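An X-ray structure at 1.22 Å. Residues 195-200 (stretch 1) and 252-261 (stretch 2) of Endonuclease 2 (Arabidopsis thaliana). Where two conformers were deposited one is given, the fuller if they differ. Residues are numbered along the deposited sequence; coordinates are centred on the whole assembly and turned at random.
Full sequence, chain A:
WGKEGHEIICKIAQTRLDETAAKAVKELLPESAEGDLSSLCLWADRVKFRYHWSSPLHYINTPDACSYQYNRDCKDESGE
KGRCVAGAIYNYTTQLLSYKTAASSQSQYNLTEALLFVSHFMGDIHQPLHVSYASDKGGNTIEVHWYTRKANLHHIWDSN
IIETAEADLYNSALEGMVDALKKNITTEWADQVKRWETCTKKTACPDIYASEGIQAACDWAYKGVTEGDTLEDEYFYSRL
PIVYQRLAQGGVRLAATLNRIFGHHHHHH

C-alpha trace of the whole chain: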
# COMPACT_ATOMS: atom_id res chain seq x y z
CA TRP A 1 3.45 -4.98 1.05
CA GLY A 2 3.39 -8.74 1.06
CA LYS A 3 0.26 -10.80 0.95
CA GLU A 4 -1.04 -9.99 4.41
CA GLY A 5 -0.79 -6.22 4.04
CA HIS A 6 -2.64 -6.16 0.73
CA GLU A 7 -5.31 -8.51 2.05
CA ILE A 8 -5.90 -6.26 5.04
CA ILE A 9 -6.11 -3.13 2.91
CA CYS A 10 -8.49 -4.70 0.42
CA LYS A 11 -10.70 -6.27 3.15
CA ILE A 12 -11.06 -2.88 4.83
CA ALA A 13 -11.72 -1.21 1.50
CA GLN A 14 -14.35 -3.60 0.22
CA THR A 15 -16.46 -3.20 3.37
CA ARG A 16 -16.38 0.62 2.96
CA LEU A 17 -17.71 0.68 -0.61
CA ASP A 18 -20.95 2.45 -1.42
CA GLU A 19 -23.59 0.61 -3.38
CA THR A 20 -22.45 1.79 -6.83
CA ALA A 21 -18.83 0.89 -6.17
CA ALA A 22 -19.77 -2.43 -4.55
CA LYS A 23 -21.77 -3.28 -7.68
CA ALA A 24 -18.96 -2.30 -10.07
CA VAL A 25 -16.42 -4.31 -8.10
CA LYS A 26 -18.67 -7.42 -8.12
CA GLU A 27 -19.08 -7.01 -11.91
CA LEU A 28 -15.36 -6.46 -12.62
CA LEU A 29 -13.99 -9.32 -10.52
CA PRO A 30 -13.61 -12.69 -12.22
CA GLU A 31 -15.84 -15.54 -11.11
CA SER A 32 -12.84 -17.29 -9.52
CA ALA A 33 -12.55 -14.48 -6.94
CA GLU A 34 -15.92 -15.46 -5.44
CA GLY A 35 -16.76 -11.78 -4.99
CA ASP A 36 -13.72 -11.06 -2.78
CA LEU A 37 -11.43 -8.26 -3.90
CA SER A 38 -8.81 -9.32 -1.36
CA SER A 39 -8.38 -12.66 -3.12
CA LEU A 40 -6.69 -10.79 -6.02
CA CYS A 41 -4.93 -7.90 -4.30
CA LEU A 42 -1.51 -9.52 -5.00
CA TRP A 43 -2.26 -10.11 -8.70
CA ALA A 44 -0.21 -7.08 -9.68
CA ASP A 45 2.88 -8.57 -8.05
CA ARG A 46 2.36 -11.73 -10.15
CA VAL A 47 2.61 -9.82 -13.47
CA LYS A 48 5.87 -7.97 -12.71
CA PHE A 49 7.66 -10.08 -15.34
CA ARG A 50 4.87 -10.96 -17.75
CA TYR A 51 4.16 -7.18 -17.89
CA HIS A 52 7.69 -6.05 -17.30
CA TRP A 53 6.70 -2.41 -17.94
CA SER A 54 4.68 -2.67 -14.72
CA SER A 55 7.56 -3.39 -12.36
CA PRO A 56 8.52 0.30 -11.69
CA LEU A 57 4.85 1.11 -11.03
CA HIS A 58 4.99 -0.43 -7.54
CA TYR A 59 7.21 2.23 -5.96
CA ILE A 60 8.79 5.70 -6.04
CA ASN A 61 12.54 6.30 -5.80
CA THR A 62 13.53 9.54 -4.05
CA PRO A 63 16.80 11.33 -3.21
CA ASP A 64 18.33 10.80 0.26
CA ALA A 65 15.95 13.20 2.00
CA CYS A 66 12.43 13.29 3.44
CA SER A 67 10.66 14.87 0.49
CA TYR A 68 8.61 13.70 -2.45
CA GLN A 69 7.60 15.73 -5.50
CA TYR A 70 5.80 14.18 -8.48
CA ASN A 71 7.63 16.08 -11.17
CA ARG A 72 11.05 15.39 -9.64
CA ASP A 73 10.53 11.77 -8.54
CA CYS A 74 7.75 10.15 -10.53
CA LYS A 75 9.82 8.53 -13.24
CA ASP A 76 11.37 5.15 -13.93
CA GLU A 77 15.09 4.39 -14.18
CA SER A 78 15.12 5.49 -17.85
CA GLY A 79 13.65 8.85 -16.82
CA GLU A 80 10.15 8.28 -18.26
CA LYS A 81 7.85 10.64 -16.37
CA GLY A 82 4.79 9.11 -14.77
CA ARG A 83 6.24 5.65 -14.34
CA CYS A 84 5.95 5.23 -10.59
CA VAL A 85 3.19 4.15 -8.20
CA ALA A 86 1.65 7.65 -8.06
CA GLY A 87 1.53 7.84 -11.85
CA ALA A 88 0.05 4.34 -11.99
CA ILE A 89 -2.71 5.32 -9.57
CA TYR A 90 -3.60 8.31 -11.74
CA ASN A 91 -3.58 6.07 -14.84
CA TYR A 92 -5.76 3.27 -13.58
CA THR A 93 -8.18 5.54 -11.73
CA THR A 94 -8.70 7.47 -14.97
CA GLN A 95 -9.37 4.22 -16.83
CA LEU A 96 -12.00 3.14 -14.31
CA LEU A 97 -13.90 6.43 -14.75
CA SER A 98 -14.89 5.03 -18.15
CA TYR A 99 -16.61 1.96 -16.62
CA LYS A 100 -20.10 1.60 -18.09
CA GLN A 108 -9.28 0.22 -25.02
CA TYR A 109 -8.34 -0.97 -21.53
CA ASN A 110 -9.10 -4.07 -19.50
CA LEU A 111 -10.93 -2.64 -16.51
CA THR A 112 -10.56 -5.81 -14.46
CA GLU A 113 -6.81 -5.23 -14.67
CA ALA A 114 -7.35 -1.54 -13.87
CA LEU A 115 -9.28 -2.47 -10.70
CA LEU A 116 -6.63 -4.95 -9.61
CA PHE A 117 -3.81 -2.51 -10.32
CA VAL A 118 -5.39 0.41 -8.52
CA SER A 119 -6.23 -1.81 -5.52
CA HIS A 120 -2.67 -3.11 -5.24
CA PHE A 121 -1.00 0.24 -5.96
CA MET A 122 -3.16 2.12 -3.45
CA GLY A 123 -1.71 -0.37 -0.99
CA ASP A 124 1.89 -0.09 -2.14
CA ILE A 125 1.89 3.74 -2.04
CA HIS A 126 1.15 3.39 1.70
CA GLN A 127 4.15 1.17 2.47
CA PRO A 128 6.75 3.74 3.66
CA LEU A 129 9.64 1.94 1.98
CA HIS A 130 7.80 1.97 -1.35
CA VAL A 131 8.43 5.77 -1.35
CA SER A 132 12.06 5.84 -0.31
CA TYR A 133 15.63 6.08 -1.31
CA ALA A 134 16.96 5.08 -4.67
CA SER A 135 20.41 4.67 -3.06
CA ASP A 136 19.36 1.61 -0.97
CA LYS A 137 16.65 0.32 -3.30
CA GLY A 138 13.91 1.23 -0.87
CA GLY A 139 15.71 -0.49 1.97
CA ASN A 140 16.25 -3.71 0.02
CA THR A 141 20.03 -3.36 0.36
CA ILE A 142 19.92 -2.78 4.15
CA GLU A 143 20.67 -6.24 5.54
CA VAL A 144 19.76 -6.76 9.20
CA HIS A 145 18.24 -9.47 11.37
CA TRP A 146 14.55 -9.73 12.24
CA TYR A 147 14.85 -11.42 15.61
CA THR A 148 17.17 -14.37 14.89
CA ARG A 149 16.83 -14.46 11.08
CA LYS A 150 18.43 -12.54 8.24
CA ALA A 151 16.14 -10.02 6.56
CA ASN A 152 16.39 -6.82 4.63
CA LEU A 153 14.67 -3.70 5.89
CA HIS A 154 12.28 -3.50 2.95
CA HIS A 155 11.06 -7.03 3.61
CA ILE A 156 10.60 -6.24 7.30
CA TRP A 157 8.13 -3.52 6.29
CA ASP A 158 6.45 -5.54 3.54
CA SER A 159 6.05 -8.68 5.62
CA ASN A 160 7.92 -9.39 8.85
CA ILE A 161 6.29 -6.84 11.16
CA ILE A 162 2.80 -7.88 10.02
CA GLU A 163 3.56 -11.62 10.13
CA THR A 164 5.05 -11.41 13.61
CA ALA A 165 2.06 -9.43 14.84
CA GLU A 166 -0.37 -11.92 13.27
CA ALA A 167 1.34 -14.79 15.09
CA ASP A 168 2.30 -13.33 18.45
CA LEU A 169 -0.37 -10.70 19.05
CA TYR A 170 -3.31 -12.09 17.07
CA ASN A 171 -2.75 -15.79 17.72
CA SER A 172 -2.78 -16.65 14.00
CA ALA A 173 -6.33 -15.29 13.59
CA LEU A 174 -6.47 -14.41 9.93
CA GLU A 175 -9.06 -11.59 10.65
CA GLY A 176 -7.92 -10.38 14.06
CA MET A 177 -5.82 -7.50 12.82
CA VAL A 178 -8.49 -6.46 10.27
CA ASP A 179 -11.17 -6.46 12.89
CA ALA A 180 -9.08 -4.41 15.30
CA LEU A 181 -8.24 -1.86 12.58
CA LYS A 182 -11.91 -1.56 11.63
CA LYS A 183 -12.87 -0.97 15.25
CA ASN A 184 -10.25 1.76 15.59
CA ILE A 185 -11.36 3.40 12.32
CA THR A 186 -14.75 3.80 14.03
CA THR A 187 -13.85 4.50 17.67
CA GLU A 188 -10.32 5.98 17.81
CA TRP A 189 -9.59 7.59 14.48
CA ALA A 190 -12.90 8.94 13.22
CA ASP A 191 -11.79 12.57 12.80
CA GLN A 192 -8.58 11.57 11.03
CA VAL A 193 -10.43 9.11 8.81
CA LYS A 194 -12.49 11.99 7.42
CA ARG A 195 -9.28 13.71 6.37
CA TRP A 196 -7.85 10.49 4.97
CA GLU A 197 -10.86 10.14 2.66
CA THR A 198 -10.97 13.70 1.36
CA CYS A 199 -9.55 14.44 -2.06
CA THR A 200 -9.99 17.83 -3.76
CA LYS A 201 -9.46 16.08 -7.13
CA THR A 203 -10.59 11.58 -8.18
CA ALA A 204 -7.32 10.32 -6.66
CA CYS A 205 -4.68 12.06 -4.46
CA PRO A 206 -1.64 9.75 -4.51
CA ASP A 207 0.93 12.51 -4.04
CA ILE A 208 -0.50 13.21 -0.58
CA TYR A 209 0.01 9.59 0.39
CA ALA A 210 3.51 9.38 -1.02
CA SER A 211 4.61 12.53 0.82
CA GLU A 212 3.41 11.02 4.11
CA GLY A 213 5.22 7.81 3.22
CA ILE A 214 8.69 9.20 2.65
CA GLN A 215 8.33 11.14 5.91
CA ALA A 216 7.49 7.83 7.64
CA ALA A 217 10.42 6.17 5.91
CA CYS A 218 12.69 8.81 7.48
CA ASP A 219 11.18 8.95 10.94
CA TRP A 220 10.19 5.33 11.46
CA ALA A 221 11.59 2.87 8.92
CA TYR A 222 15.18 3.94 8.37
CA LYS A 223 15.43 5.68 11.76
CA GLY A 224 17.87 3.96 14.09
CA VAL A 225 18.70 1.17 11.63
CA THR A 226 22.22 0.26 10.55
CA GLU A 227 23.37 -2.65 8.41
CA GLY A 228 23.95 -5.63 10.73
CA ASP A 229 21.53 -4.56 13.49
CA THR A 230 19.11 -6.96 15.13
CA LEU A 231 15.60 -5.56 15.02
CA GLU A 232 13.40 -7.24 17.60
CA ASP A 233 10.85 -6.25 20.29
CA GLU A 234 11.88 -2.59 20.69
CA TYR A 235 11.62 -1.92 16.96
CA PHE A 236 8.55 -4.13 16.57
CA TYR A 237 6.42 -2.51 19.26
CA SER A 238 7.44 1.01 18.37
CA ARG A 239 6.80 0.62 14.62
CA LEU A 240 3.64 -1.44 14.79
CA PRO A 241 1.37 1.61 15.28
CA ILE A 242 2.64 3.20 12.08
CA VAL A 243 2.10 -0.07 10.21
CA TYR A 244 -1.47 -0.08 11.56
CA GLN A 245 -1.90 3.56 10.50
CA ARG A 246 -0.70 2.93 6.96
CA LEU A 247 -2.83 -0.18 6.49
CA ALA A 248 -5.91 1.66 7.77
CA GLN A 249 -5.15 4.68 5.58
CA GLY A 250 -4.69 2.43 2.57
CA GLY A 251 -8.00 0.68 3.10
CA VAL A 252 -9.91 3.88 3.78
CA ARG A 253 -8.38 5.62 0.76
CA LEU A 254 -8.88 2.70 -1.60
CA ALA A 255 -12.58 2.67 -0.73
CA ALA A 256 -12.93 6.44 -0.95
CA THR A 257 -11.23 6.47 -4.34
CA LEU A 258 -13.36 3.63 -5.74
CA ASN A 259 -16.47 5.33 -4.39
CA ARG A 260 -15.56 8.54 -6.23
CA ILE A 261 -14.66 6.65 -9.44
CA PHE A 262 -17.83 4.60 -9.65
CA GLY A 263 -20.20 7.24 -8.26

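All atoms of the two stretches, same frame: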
# COMPACT_ATOMS: atom_id res chain seq x y z
N ARG A 195 -10.34 13.09 7.16
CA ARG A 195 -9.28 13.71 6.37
C ARG A 195 -8.61 12.72 5.42
O ARG A 195 -8.26 13.07 4.29
CB ARG A 195 -8.24 14.34 7.28
CG ARG A 195 -8.81 15.49 8.11
CD ARG A 195 -7.73 16.30 8.77
NE ARG A 195 -6.86 15.55 9.65
CZ ARG A 195 -7.06 15.36 10.94
NH1 ARG A 195 -8.22 15.69 11.51
NH2 ARG A 195 -6.13 14.79 11.67
N TRP A 196 -8.43 11.47 5.85
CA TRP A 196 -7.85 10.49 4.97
C TRP A 196 -8.65 10.31 3.69
O TRP A 196 -8.07 10.10 2.64
CB TRP A 196 -7.76 9.13 5.68
CG TRP A 196 -6.88 9.10 6.90
CD1 TRP A 196 -6.02 10.07 7.34
CD2 TRP A 196 -6.79 8.03 7.83
NE1 TRP A 196 -5.42 9.66 8.51
CE2 TRP A 196 -5.88 8.41 8.83
CE3 TRP A 196 -7.39 6.76 7.91
CZ2 TRP A 196 -5.55 7.56 9.89
CZ3 TRP A 196 -7.06 5.94 8.95
CH2 TRP A 196 -6.16 6.33 9.93
N GLU A 197 -9.97 10.36 3.80
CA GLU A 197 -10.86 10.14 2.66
C GLU A 197 -10.93 11.29 1.68
O GLU A 197 -11.21 11.08 0.52
CB GLU A 197 -12.27 9.91 3.14
CG GLU A 197 -12.44 8.64 3.88
CD GLU A 197 -13.83 8.45 4.40
OE1 GLU A 197 -14.42 9.44 4.90
OE2 GLU A 197 -14.30 7.32 4.35
N THR A 198 -10.73 12.50 2.16
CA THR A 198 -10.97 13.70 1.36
C THR A 198 -9.92 13.84 0.27
O THR A 198 -8.74 13.68 0.51
CB THR A 198 -10.94 14.92 2.30
OG1 THR A 198 -12.05 14.81 3.20
CG2 THR A 198 -11.03 16.24 1.55
N CYS A 199 -10.40 14.16 -0.91
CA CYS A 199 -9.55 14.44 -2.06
C CYS A 199 -10.20 15.49 -2.94
O CYS A 199 -11.23 15.24 -3.56
CB CYS A 199 -9.30 13.18 -2.87
SG CYS A 199 -8.15 13.36 -4.25
N THR A 200 -9.58 16.66 -2.97
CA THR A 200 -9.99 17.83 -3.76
C THR A 200 -9.94 17.61 -5.29
O THR A 200 -10.48 18.39 -6.05
CB THR A 200 -9.17 19.09 -3.30
OG1 THR A 200 -10.01 19.93 -2.49
CG2 THR A 200 -8.58 19.90 -4.46
N VAL A 252 -8.97 2.77 3.81
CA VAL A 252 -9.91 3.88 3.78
C VAL A 252 -9.80 4.62 2.44
O VAL A 252 -10.82 4.97 1.84
CB VAL A 252 -9.66 4.81 4.99
CG1 VAL A 252 -10.33 6.15 4.80
CG2 VAL A 252 -10.12 4.15 6.27
N ARG A 253 -8.58 4.87 1.98
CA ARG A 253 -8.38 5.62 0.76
C ARG A 253 -8.71 4.81 -0.48
O ARG A 253 -9.22 5.38 -1.45
CB ARG A 253 -6.96 6.17 0.74
CG ARG A 253 -6.82 7.30 1.73
CD ARG A 253 -5.39 7.59 2.08
NE ARG A 253 -5.26 8.84 2.80
CZ ARG A 253 -4.13 9.27 3.33
NH1 ARG A 253 -3.08 8.47 3.39
NH2 ARG A 253 -4.04 10.49 3.84
N LEU A 254 -8.46 3.51 -0.48
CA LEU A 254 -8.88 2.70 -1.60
C LEU A 254 -10.40 2.76 -1.74
O LEU A 254 -10.91 2.99 -2.85
CB LEU A 254 -8.39 1.27 -1.45
CG LEU A 254 -8.83 0.31 -2.56
CD1 LEU A 254 -8.49 0.81 -3.95
CD2 LEU A 254 -8.23 -1.06 -2.31
N ALA A 255 -11.13 2.59 -0.64
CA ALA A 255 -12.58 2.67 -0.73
C ALA A 255 -13.05 4.05 -1.17
O ALA A 255 -13.96 4.16 -2.00
CB ALA A 255 -13.23 2.30 0.58
N ALA A 256 -12.48 5.11 -0.60
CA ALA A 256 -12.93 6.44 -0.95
C ALA A 256 -12.70 6.74 -2.42
O ALA A 256 -13.52 7.40 -3.08
CB ALA A 256 -12.25 7.47 -0.08
N THR A 257 -11.57 6.27 -2.94
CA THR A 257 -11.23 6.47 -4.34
C THR A 257 -12.18 5.68 -5.25
O THR A 257 -12.70 6.24 -6.22
CB THR A 257 -9.76 6.13 -4.57
OG1 THR A 257 -8.95 6.94 -3.73
CG2 THR A 257 -9.37 6.34 -6.00
N LEU A 258 -12.41 4.41 -4.95
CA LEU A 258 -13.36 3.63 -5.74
C LEU A 258 -14.76 4.22 -5.67
O LEU A 258 -15.48 4.24 -6.67
CB LEU A 258 -13.37 2.16 -5.31
CG LEU A 258 -12.04 1.40 -5.52
CD1 LEU A 258 -12.16 -0.02 -5.01
CD2 LEU A 258 -11.61 1.40 -6.98
N ASN A 259 -15.16 4.71 -4.50
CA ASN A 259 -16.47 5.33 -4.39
C ASN A 259 -16.59 6.56 -5.29
O ASN A 259 -17.60 6.75 -5.95
CB ASN A 259 -16.77 5.70 -2.93
CG ASN A 259 -17.10 4.48 -2.09
OD1 ASN A 259 -17.39 3.41 -2.60
ND2 ASN A 259 -17.06 4.65 -0.78
N ARG A 260 -15.55 7.38 -5.33
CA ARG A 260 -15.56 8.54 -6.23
C ARG A 260 -15.59 8.10 -7.69
O ARG A 260 -16.32 8.68 -8.49
CB ARG A 260 -14.35 9.41 -5.98
CG ARG A 260 -14.48 10.30 -4.77
CD ARG A 260 -13.35 11.32 -4.63
NE ARG A 260 -12.04 10.70 -4.40
CZ ARG A 260 -11.51 10.41 -3.23
NH1 ARG A 260 -12.13 10.72 -2.09
NH2 ARG A 260 -10.31 9.84 -3.20
N ILE A 261 -14.77 7.12 -8.05
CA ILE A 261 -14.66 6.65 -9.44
C ILE A 261 -15.99 6.14 -9.96
O ILE A 261 -16.40 6.48 -11.07
CB ILE A 261 -13.63 5.50 -9.54
CG1 ILE A 261 -12.21 6.05 -9.41
CG2 ILE A 261 -13.77 4.74 -10.85
CD1 ILE A 261 -11.19 4.96 -9.18
O HOH W 1 -5.90 12.53 2.79
O HOH W 2 -13.30 5.04 3.02
O HOH W 3 -9.02 9.11 -0.69

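Two arginines from one helix, Arg-253 and Arg-260, reach across to the C-terminal end of another and bind two successive backbone carbonyls there, so the direct hydrogen bonds between the stretches all run from guanidinium to main chain. Stretch 1 leaves helical geometry at Thr-198, after a weak last-turn bond from Thr-198 N to Arg-195 O (3.3 Å); carbonyls at the end of a helix lack the amide partners of the next turn, and the arginines supply donors instead. Arg-253 NE donates to Trp-196 O at 3.1 Å with an N-H...O angle of 159°, and Arg-260 NH1 donates to Glu-197 O at 2.8 Å and 147°.

The two side chains differ in shape. Arg-253 leaves its helix sideways and is extended (chi2 to chi4 all near 180°), which carries its end closer to stretch 1; Trp-196 CG lies over one face of its guanidinium, and Trp-196 CB is 3.8 Å from Arg-253 NE. Arg-260 points toward stretch 1 and bends at chi3 (m, -65°). Glu-197 O meets its guanidinium at the edge, as an in-plane N-H bond requires, while Cys-199 CB packs over one face, 3.5 Å from Arg-260 NH2.

The backbones come closest where Glu-197 CA and Arg-253 CA are 5.5 Å apart. Ala-256, between the two arginines in sequence and one turn after Val-252, points its methyl at stretch 1, with Ala-256 CB 3.8 Å from Glu-197 O and 4.0 Å from Glu-197 CB; it packs there with no long side chain to accommodate. Val-252, just before Arg-253 and buried, places CG1 3.4 Å from Glu-197 CG and 4.0 Å from Trp-196 CB, while its CG2 lies at the edge of the indole, near the ring plane. The aliphatic part of Glu-197 packs on Val-252, while its OE2 accepts from water 2 and is also hydrogen-bonded elsewhere in the structure. Trp-196, also buried, has the largest area covered by the other stretch; in all, 382 Å² is buried, both sides summed.

Three waters complete the contact. Water 1 accepts from Arg-253 NH2 (3.0 Å from the water O) and lies 2.8 Å from Arg-195 O, placed to donate to it. Water 2 donates to both Glu-197 OE2 (2.8 Å) and Val-252 O (2.7 Å), tying the carboxylate to the opposing main chain. Water 3 donates to Glu-197 O (3.2 Å) and accepts from Arg-260 NH2 (2.9 Å), a second link between the residues already joined through NH1. Within stretch 2, Thr-257 turns its hydroxyl back onto its own helix, OG1 donating to Arg-253 O at 2.8 Å.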